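PDB 1U60: glutaminase 1 from Escherichia coli, which catalyses the hydrolysis of L-glutamine to L-glutamate and ammonium, as a serine-dependent glutaminase related in fold to the beta-lactamases. Local coordinates for residues A[27-35]-A[156-164]; A[115-123]-A[168-176]. All coordinates share one frame; numbering follows the deposited sequence.

Contact 1 of 2, residues A[27-35]-A[156-164]; sequences ADYIPFLAN and EVNQSEQTT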
# COMPACT_ATOMS: atom_id res chain seq x y z
N ALA A 27 23.44 -7.11 9.16
CA ALA A 27 23.72 -7.88 7.97
C ALA A 27 25.18 -8.32 8.03
O ALA A 27 26.03 -7.54 8.46
CB ALA A 27 23.47 -7.07 6.70
N ASP A 28 25.44 -9.60 7.71
CA ASP A 28 26.79 -10.13 7.82
C ASP A 28 27.23 -11.05 6.67
O ASP A 28 28.22 -11.78 6.78
CB ASP A 28 26.98 -10.77 9.19
CG ASP A 28 26.15 -12.04 9.36
OD1 ASP A 28 25.45 -12.45 8.42
OD2 ASP A 28 26.17 -12.71 10.42
N TYR A 29 26.57 -10.96 5.53
CA TYR A 29 26.91 -11.82 4.41
C TYR A 29 28.18 -11.35 3.70
O TYR A 29 28.74 -12.12 2.94
CB TYR A 29 25.75 -11.98 3.45
CG TYR A 29 25.31 -10.68 2.83
CD1 TYR A 29 24.34 -9.89 3.42
CD2 TYR A 29 25.88 -10.26 1.66
CE1 TYR A 29 23.95 -8.70 2.84
CE2 TYR A 29 25.50 -9.06 1.09
CZ TYR A 29 24.56 -8.30 1.68
OH TYR A 29 24.20 -7.12 1.07
N ILE A 30 28.59 -10.10 3.95
CA ILE A 30 29.91 -9.60 3.54
C ILE A 30 30.53 -8.94 4.77
O ILE A 30 29.82 -8.40 5.60
CB ILE A 30 29.89 -8.61 2.37
CG1 ILE A 30 28.88 -7.47 2.57
CG2 ILE A 30 29.58 -9.35 1.03
CD1 ILE A 30 29.13 -6.30 1.62
N PRO A 31 31.84 -9.02 4.91
CA PRO A 31 32.50 -8.46 6.10
C PRO A 31 32.26 -6.97 6.35
O PRO A 31 32.14 -6.58 7.51
CB PRO A 31 33.99 -8.74 5.83
CG PRO A 31 33.98 -9.95 5.01
CD PRO A 31 32.79 -9.79 4.08
N PHE A 32 32.22 -6.16 5.30
CA PHE A 32 32.03 -4.74 5.47
C PHE A 32 30.78 -4.49 6.33
O PHE A 32 30.84 -3.70 7.27
CB PHE A 32 31.87 -4.03 4.11
CG PHE A 32 31.82 -2.53 4.21
CD1 PHE A 32 32.97 -1.78 4.16
CD2 PHE A 32 30.60 -1.88 4.39
CE1 PHE A 32 32.92 -0.38 4.22
CE2 PHE A 32 30.55 -0.52 4.50
CZ PHE A 32 31.71 0.25 4.42
N LEU A 33 29.65 -5.11 5.97
CA LEU A 33 28.41 -4.91 6.72
C LEU A 33 28.52 -5.48 8.14
O LEU A 33 28.01 -4.91 9.10
CB LEU A 33 27.23 -5.50 5.95
CG LEU A 33 26.91 -4.79 4.65
CD1 LEU A 33 25.84 -5.56 3.87
CD2 LEU A 33 26.42 -3.34 4.92
N ALA A 34 29.14 -6.66 8.27
CA ALA A 34 29.29 -7.31 9.56
C ALA A 34 30.07 -6.44 10.57
O ALA A 34 29.78 -6.46 11.77
CB ALA A 34 30.01 -8.66 9.39
N ASN A 35 30.99 -5.65 10.05
CA ASN A 35 32.00 -4.90 10.81
C ASN A 35 31.57 -3.46 11.11
O ASN A 35 32.24 -2.75 11.84
CB ASN A 35 33.32 -4.88 10.01
CG ASN A 35 34.01 -6.24 9.97
OD1 ASN A 35 33.71 -7.13 10.77
ND2 ASN A 35 34.95 -6.41 9.01
N GLU A 156 35.32 -1.49 -1.83
CA GLU A 156 35.30 -2.63 -0.93
C GLU A 156 33.94 -3.31 -0.93
O GLU A 156 33.86 -4.54 -1.10
CB GLU A 156 35.68 -2.25 0.49
CG GLU A 156 35.67 -3.48 1.40
CD GLU A 156 36.15 -3.21 2.82
OE1 GLU A 156 36.41 -2.05 3.18
OE2 GLU A 156 36.17 -4.21 3.56
N VAL A 157 32.88 -2.52 -0.79
CA VAL A 157 31.52 -3.12 -0.76
C VAL A 157 31.21 -3.76 -2.10
O VAL A 157 30.70 -4.88 -2.14
CB VAL A 157 30.45 -2.09 -0.43
CG1 VAL A 157 29.03 -2.69 -0.60
CG2 VAL A 157 30.65 -1.57 0.98
N ASN A 158 31.46 -3.04 -3.19
CA ASN A 158 31.22 -3.53 -4.55
C ASN A 158 31.99 -4.84 -4.82
O ASN A 158 31.42 -5.81 -5.30
CB ASN A 158 31.57 -2.47 -5.61
CG ASN A 158 31.32 -2.94 -7.00
OD1 ASN A 158 32.25 -3.06 -7.81
ND2 ASN A 158 30.10 -3.25 -7.28
N GLN A 159 33.28 -4.88 -4.50
CA GLN A 159 34.03 -6.13 -4.70
C GLN A 159 33.46 -7.32 -3.91
O GLN A 159 33.38 -8.45 -4.45
CB GLN A 159 35.53 -5.91 -4.41
CG GLN A 159 36.46 -6.78 -5.30
CD GLN A 159 36.36 -6.39 -6.80
OE1 GLN A 159 36.89 -5.34 -7.23
NE2 GLN A 159 35.68 -7.22 -7.58
N SER A 160 33.04 -7.08 -2.67
CA SER A 160 32.43 -8.11 -1.85
C SER A 160 31.08 -8.58 -2.38
O SER A 160 30.79 -9.78 -2.44
CB SER A 160 32.25 -7.60 -0.40
OG SER A 160 33.51 -7.49 0.22
N GLU A 161 30.25 -7.61 -2.76
CA GLU A 161 28.92 -7.93 -3.31
C GLU A 161 29.02 -8.67 -4.64
O GLU A 161 28.24 -9.59 -4.88
CB GLU A 161 28.13 -6.63 -3.49
CG GLU A 161 27.71 -5.98 -2.15
CD GLU A 161 26.46 -6.58 -1.56
OE1 GLU A 161 25.96 -7.60 -2.11
OE2 GLU A 161 25.97 -6.09 -0.50
N GLN A 162 29.96 -8.25 -5.49
CA GLN A 162 30.10 -8.76 -6.86
C GLN A 162 30.53 -10.23 -6.82
O GLN A 162 30.33 -10.96 -7.81
CB GLN A 162 31.16 -7.97 -7.66
CG GLN A 162 30.81 -6.53 -8.15
CD GLN A 162 29.76 -6.43 -9.25
OE1 GLN A 162 29.45 -7.39 -9.97
NE2 GLN A 162 29.25 -5.23 -9.42
N THR A 163 31.20 -10.61 -5.72
CA THR A 163 31.77 -11.96 -5.63
C THR A 163 30.97 -12.87 -4.74
O THR A 163 31.35 -14.03 -4.53
CB THR A 163 33.23 -11.91 -5.16
OG1 THR A 163 33.33 -11.19 -3.94
CG2 THR A 163 34.07 -11.16 -6.12
N THR A 164 29.84 -12.37 -4.23
CA THR A 164 28.89 -13.17 -3.47
C THR A 164 27.43 -13.18 -3.95
O THR A 164 26.55 -13.70 -3.24
CB THR A 164 28.86 -12.72 -2.00
OG1 THR A 164 28.54 -11.32 -1.91
CG2 THR A 164 30.23 -12.93 -1.33
O HOH W 1 33.38 -6.73 2.70
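Ile30 fills the middle of this contact, its CG2 methyl pressed against CB of Ser160 at 3.5 Å, a separation shorter than usual for two carbons. The side chain is held with CG1 between the backbone N and the carbonyl carbon (chi1 51°), which brings both of its branches to residues 156-164: CG2 lies against Ser160 CB and Thr164 OG1, while CD1 reaches toward Val157 CG1 and the Glu161 carboxylate. One helical turn back toward the N-terminus, Val157 sets its CG2 methyl over one face of the Phe32 ring. This CH-pi contact measures 3.5 Å from CG2 to the ring centroid, only 16° off the ring normal. At the rim of the same ring the extended side chain of Glu156 brings OE1 to 3.6 Å from Phe32 CD1, with the carboxylate turned 81° from the ring plane.

The side bearing Ser160 OG and the start of helix 31-34 is looser, and a water joins the two parts there: it accepts from Phe32 N at 2.9 Å and lies 2.6 Å from Ser160 OG. Glu156 on this flank is exposed; at the far end Thr164 is exposed too, and its OG1 donates to Ser160 O.

The one direct hydrogen bond between the segments runs from Tyr29 OH to Glu161 OE2, 2.6 Å long, and uses the syn lone pair of the carboxylate. Glu161 bends at chi2 to bring its carboxylate to the phenol edge. Glu65 brings a second carboxylate close to OE2. Tyr29 also touches Val262. With Glu161 and Val262 both predicted to bind substrate, this tyrosine-carboxylate pair probably forms part of the wall of the glutamine pocket of the serine-dependent glutaminase fold.

Contact 2 of 2, residues A[115-123]-A[168-176]; sequences LVNAGAIAT and NRAIAWLLY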
# COMPACT_ATOMS: atom_id res chain seq x y z
N LEU A 115 10.67 -2.87 -6.42
CA LEU A 115 11.31 -2.83 -5.11
C LEU A 115 11.64 -4.18 -4.48
O LEU A 115 12.17 -4.18 -3.40
CB LEU A 115 10.55 -1.92 -4.14
CG LEU A 115 10.22 -0.53 -4.63
CD1 LEU A 115 9.56 0.31 -3.52
CD2 LEU A 115 11.48 0.23 -5.16
N VAL A 116 11.27 -5.31 -5.11
CA VAL A 116 11.88 -6.57 -4.73
C VAL A 116 13.11 -6.79 -5.61
O VAL A 116 13.28 -6.09 -6.59
CB VAL A 116 10.92 -7.75 -4.77
CG1 VAL A 116 9.72 -7.45 -3.84
CG2 VAL A 116 10.50 -8.07 -6.21
N ASN A 117 14.00 -7.68 -5.24
CA ASN A 117 15.27 -7.78 -5.99
C ASN A 117 15.05 -8.05 -7.51
O ASN A 117 15.70 -7.48 -8.36
CB ASN A 117 16.16 -8.89 -5.40
CG ASN A 117 16.92 -8.46 -4.16
OD1 ASN A 117 16.52 -7.58 -3.41
ND2 ASN A 117 18.03 -9.19 -3.88
N ALA A 118 14.13 -8.95 -7.82
CA ALA A 118 13.88 -9.33 -9.21
C ALA A 118 13.38 -8.09 -9.99
O ALA A 118 13.89 -7.78 -11.05
CB ALA A 118 12.83 -10.49 -9.24
N GLY A 119 12.41 -7.37 -9.43
CA GLY A 119 11.94 -6.18 -10.09
C GLY A 119 13.00 -5.11 -10.23
O GLY A 119 13.00 -4.36 -11.20
N ALA A 120 13.89 -5.01 -9.26
CA ALA A 120 14.88 -3.97 -9.26
C ALA A 120 15.91 -4.27 -10.32
O ALA A 120 16.35 -3.39 -11.03
CB ALA A 120 15.55 -3.89 -7.89
N ILE A 121 16.29 -5.54 -10.44
CA ILE A 121 17.24 -5.93 -11.48
C ILE A 121 16.66 -5.67 -12.88
O ILE A 121 17.35 -5.17 -13.78
CB ILE A 121 17.67 -7.40 -11.30
CG1 ILE A 121 18.52 -7.54 -10.04
CG2 ILE A 121 18.49 -7.89 -12.50
CD1 ILE A 121 18.69 -8.95 -9.50
N ALA A 122 15.37 -5.93 -13.03
CA ALA A 122 14.63 -5.63 -14.28
C ALA A 122 14.54 -4.13 -14.54
O ALA A 122 14.73 -3.69 -15.70
CB ALA A 122 13.29 -6.25 -14.27
N THR A 123 14.36 -3.34 -13.47
CA THR A 123 14.26 -1.87 -13.60
C THR A 123 15.67 -1.33 -14.00
O THR A 123 15.81 -0.47 -14.87
CB THR A 123 13.76 -1.27 -12.34
OG1 THR A 123 12.47 -1.85 -11.99
CG2 THR A 123 13.56 0.25 -12.50
N ASN A 168 21.35 -13.41 -6.99
CA ASN A 168 20.91 -12.38 -7.93
C ASN A 168 21.27 -12.71 -9.39
O ASN A 168 20.53 -12.34 -10.31
CB ASN A 168 21.47 -11.02 -7.58
CG ASN A 168 20.74 -10.33 -6.46
OD1 ASN A 168 21.29 -9.35 -5.89
ND2 ASN A 168 19.59 -10.82 -6.06
N ARG A 169 22.37 -13.41 -9.61
CA ARG A 169 22.73 -13.92 -10.97
C ARG A 169 21.67 -14.85 -11.46
O ARG A 169 21.24 -14.77 -12.64
CB ARG A 169 24.08 -14.63 -11.01
CG ARG A 169 25.29 -13.82 -10.57
CD ARG A 169 26.59 -14.57 -10.56
NE ARG A 169 27.61 -13.83 -9.81
CZ ARG A 169 28.91 -14.13 -9.83
NH1 ARG A 169 29.39 -15.11 -10.60
NH2 ARG A 169 29.74 -13.43 -9.10
N ALA A 170 21.20 -15.73 -10.57
CA ALA A 170 20.09 -16.61 -10.89
C ALA A 170 18.82 -15.85 -11.27
O ALA A 170 18.19 -16.17 -12.28
CB ALA A 170 19.78 -17.52 -9.77
N ILE A 171 18.44 -14.89 -10.43
CA ILE A 171 17.28 -14.07 -10.70
C ILE A 171 17.36 -13.34 -12.05
O ILE A 171 16.38 -13.29 -12.80
CB ILE A 171 17.01 -13.10 -9.51
CG1 ILE A 171 16.49 -13.85 -8.30
CG2 ILE A 171 15.98 -12.05 -9.90
CD1 ILE A 171 16.34 -13.03 -7.05
N ALA A 172 18.53 -12.79 -12.38
CA ALA A 172 18.72 -12.13 -13.63
C ALA A 172 18.44 -13.07 -14.81
O ALA A 172 17.83 -12.69 -15.77
CB ALA A 172 20.07 -11.60 -13.73
N TRP A 173 18.92 -14.30 -14.72
CA TRP A 173 18.69 -15.26 -15.78
C TRP A 173 17.23 -15.69 -15.85
O TRP A 173 16.71 -15.92 -16.94
CB TRP A 173 19.64 -16.49 -15.63
CG TRP A 173 21.05 -16.24 -16.09
CD1 TRP A 173 22.16 -16.35 -15.35
CD2 TRP A 173 21.50 -15.84 -17.41
NE1 TRP A 173 23.28 -16.05 -16.08
CE2 TRP A 173 22.90 -15.71 -17.35
CE3 TRP A 173 20.84 -15.54 -18.61
CZ2 TRP A 173 23.68 -15.33 -18.46
CZ3 TRP A 173 21.60 -15.18 -19.71
CH2 TRP A 173 23.00 -15.06 -19.62
N LEU A 174 16.55 -15.85 -14.71
CA LEU A 174 15.13 -16.13 -14.71
C LEU A 174 14.30 -15.04 -15.40
O LEU A 174 13.39 -15.33 -16.21
CB LEU A 174 14.59 -16.30 -13.31
CG LEU A 174 15.02 -17.57 -12.57
CD1 LEU A 174 14.55 -17.52 -11.13
CD2 LEU A 174 14.54 -18.85 -13.30
N LEU A 175 14.58 -13.80 -15.05
CA LEU A 175 13.98 -12.65 -15.74
C LEU A 175 14.28 -12.69 -17.26
O LEU A 175 13.36 -12.58 -18.08
CB LEU A 175 14.47 -11.34 -15.13
CG LEU A 175 14.01 -11.13 -13.70
CD1 LEU A 175 14.90 -10.12 -13.05
CD2 LEU A 175 12.57 -10.68 -13.66
N TYR A 176 15.53 -12.88 -17.63
CA TYR A 176 15.92 -12.84 -19.03
C TYR A 176 15.19 -13.93 -19.80
O TYR A 176 14.68 -13.70 -20.94
CB TYR A 176 17.40 -13.05 -19.13
CG TYR A 176 17.94 -12.86 -20.53
CD1 TYR A 176 18.04 -13.93 -21.41
CD2 TYR A 176 18.35 -11.60 -20.96
CE1 TYR A 176 18.52 -13.77 -22.70
CE2 TYR A 176 18.83 -11.42 -22.24
CZ TYR A 176 18.91 -12.51 -23.11
OH TYR A 176 19.40 -12.35 -24.39
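Ile121 projects from helix 117-126 into a hollow on helix 166-178 formed by Asn168, Ile171, Ala172 and Leu175, a knob-into-hole arrangement. Its CD1 methyl reaches the Asn168 end of the hollow, 3.9 Å from Asn168 CG, and also lies beside CG2 of Ile171. The other branch, CG2, stands anti to the backbone N and meets the methyl of Ala172 at 4.2 Å. Leu175 closes the remaining side with its CD1 methyl near CB of Ile121.

One turn earlier, the small Ala118 allows a close approach. Ile171 lays its CG2 methyl against the backbone there, 3.5 Å from Ala118 CA, and against CB as well. This branch is carried toward the neighbouring helix because CG1 takes the position beside the backbone N (chi1 -71°), with CG2 anti to that nitrogen. Leu175 packs on the same residue from further along its helix, its CD1 only 3.2 Å from Ala118 O, and continues to Ala122. Leu104 of helix 101-106 touches Ala118, while Val101 of that helix touches Ile171, extending the apolar packing beyond the pair.

The polar end lies at the start of helix 117-126, where Asn117 faces Asn168. The two bring their side-chain amides together with the planes 60° apart. Asn117 OD1 is hydrogen-bonded to Lys69 NZ, which helps hold its amide in place, and Tyr192 of helix 185-195 packs against Ile121 close by.

The axes of segments 117-123 and 168-176 approach to 9.5 Å and cross at -66°, so the interlocking is confined to about two turns of each. It joins two helices of the largely helical part of the beta-lactamase-like glutaminase fold, and its asparagine end contributes two residues predicted to bind substrate.

How the contacts relate
The two contacts, with centres 19 Å apart, are joined through consecutive helices: 155-162 carries one half of contact 1 and 166-178 one half of contact 2. Across the turn between them Arg169 NH2 lies 2.8 Å from Gln162 O, a probable hydrogen bond. Along the chain the contacts cross, since residues 115-123 fall between the two segments of contact 1 and 168-176 follow the second. Both supply predicted substrate-binding residues: Glu161 from contact 1, Asn117 and Asn168 from contact 2. The side chains of Glu161 and Asn168 are about 6 Å apart, and the side chain of Tyr244 is about 5 Å from that of Asn117, consistent with one shared glutamine pocket.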